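Local coordinates for inactivation-no-after-potential D protein (Drosophila melanogaster, PDB 5F67), which binds the tail of the TRP channel through its third PDZ domain, and so probably helps to assemble signalling complexes in the fly eye, at residues S49-S54 against D71-V76. Sequence-based numbering, arbitrary orientation.
Sequences SGIFIS and DMLLAV
Phe52 and Met72 face each other at a single antiparallel bridge: Leu73 N donates to Ile51 O (2.8 Å, 169° at the hydrogen), Ile53 N donates to Asp71 O, and the N-to-C directions of the two strand segments make 124°, consistent with pairing that stops at one bridge. Beyond it a water accepts from Ile51 N and donates to Leu73 O. On one side Met72, extended with CG anti to its backbone N (chi1 -170°), runs obliquely across the Phe52 ring; its CG sits over the face, 4.2 Å from the ring centroid, and its CB lies 3.6 Å from Phe52 CE2. Met72 SD, 5.0 Å from the Phe52 ring centroid, makes an oblique Met-aromatic contact. An alanine at Phe52 would probably open a gap beside Met72 and let its thioether chain turn freely. The bridge joins the two sheets of the PDZ fold, strand 50-54 pairing also with 37-44 and strand 72-76 with 99-105. On the other side, Ile51 CG2 lies 4.1 Å from Leu73 CD2, both side chains pointing to helix 86-95, where they meet Ala89 and Leu93 respectively. Ile53 CG1 packs alongside Asp71 CB at 4.0 Å; the Asp71 carboxylate bonds to Thr106 and salt-bridges Arg25.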
loop_
_atom_site.group_PDB
_atom_site.type_symbol
_atom_site.label_atom_id
_atom_site.label_comp_id
_atom_site.label_asym_id
_atom_site.label_seq_id
_atom_site.Cartn_x
_atom_site.Cartn_y
_atom_site.Cartn_z
ATOM N N SER A 49 -2.078 15.434 3.093
ATOM C CA SER A 49 -1.010 14.786 2.330
ATOM C C SER A 49 -0.583 13.468 2.960
ATOM O O SER A 49 -0.753 13.255 4.164
ATOM C CB SER A 49 0.204 15.707 2.205
ATOM O OG SER A 49 -0.095 16.813 1.370
ATOM N N GLY A 50 -0.028 12.590 2.136
ATOM C CA GLY A 50 0.487 11.321 2.607
ATOM C C GLY A 50 0.727 10.373 1.455
ATOM O O GLY A 50 0.820 10.805 0.301
ATOM N N ILE A 51 0.822 9.079 1.770
ATOM C CA ILE A 51 1.135 8.060 0.777
ATOM C C ILE A 51 -0.152 7.349 0.371
ATOM O O ILE A 51 -0.915 6.896 1.229
ATOM C CB ILE A 51 2.114 7.017 1.352
ATOM C CG1 ILE A 51 3.376 7.725 1.870
ATOM C CG2 ILE A 51 2.458 5.952 0.304
ATOM C CD1 ILE A 51 4.271 8.312 0.760
ATOM N N PHE A 52 -0.391 7.249 -0.935
ATOM C CA PHE A 52 -1.616 6.622 -1.441
ATOM C C PHE A 52 -1.295 5.538 -2.452
ATOM O O PHE A 52 -0.349 5.652 -3.223
ATOM C CB PHE A 52 -2.522 7.671 -2.095
ATOM C CG PHE A 52 -3.017 8.717 -1.139
ATOM C CD1 PHE A 52 -2.251 9.843 -0.863
ATOM C CD2 PHE A 52 -4.243 8.571 -0.505
ATOM C CE1 PHE A 52 -2.699 10.808 0.028
ATOM C CE2 PHE A 52 -4.707 9.541 0.387
ATOM C CZ PHE A 52 -3.930 10.663 0.651
ATOM N N ILE A 53 -2.079 4.466 -2.446
ATOM C CA ILE A 53 -1.948 3.453 -3.486
ATOM C C ILE A 53 -2.327 4.091 -4.821
ATOM O O ILE A 53 -3.395 4.696 -4.932
ATOM C CB ILE A 53 -2.884 2.255 -3.229
ATOM C CG1 ILE A 53 -2.640 1.668 -1.833
ATOM C CG2 ILE A 53 -2.715 1.188 -4.322
ATOM C CD1 ILE A 53 -1.218 1.122 -1.635
ATOM N N SER A 54 -1.465 3.953 -5.830
ATOM C CA SER A 54 -1.678 4.617 -7.117
ATOM C C SER A 54 -1.921 3.627 -8.250
ATOM O O SER A 54 -2.423 3.995 -9.310
ATOM C CB SER A 54 -0.481 5.504 -7.455
ATOM O OG SER A 54 0.701 4.730 -7.561
ATOM N N ASP A 71 -6.421 4.115 -1.930
ATOM C CA ASP A 71 -6.356 3.892 -0.479
ATOM C C ASP A 71 -5.170 4.641 0.112
ATOM O O ASP A 71 -4.102 4.697 -0.511
ATOM C CB ASP A 71 -6.163 2.411 -0.154
ATOM C CG ASP A 71 -7.436 1.603 -0.271
ATOM O OD1 ASP A 71 -8.517 2.195 -0.501
ATOM O OD2 ASP A 71 -7.348 0.359 -0.113
ATOM N N MET A 72 -5.333 5.209 1.305
ATOM C CA MET A 72 -4.188 5.833 1.978
ATOM C C MET A 72 -3.440 4.763 2.758
ATOM O O MET A 72 -4.056 3.964 3.456
ATOM C CB MET A 72 -4.658 6.930 2.933
ATOM C CG MET A 72 -3.542 7.803 3.509
ATOM S SD MET A 72 -4.230 9.000 4.686
ATOM C CE MET A 72 -2.760 10.003 4.988
ATOM N N LEU A 73 -2.117 4.740 2.626
ATOM C CA LEU A 73 -1.275 3.763 3.311
ATOM C C LEU A 73 -0.782 4.358 4.625
ATOM O O LEU A 73 -0.026 5.347 4.627
ATOM C CB LEU A 73 -0.082 3.382 2.416
ATOM C CG LEU A 73 0.925 2.433 3.064
ATOM C CD1 LEU A 73 0.298 1.074 3.352
ATOM C CD2 LEU A 73 2.160 2.280 2.172
ATOM N N LEU A 74 -1.222 3.770 5.738
ATOM C CA LEU A 74 -0.987 4.356 7.055
ATOM C C LEU A 74 0.114 3.651 7.857
ATOM O O LEU A 74 0.741 4.264 8.721
ATOM C CB LEU A 74 -2.293 4.382 7.852
ATOM C CG LEU A 74 -3.421 5.142 7.145
ATOM C CD1 LEU A 74 -4.747 4.934 7.867
ATOM C CD2 LEU A 74 -3.098 6.615 7.085
ATOM N N ALA A 75 0.352 2.376 7.575
ATOM C CA ALA A 75 1.479 1.662 8.187
ATOM C C ALA A 75 1.920 0.478 7.348
ATOM O O ALA A 75 1.118 -0.111 6.623
ATOM C CB ALA A 75 1.116 1.195 9.589
ATOM N N VAL A 76 3.200 0.134 7.462
ATOM C CA VAL A 76 3.747 -1.083 6.863
ATOM C C VAL A 76 4.375 -1.868 8.003
ATOM O O VAL A 76 5.359 -1.408 8.594
ATOM C CB VAL A 76 4.817 -0.753 5.823
ATOM C CG1 VAL A 76 5.427 -2.049 5.251
ATOM C CG2 VAL A 76 4.213 0.089 4.707
HETATM O O HOH W 1 0.437 8.134 4.546
#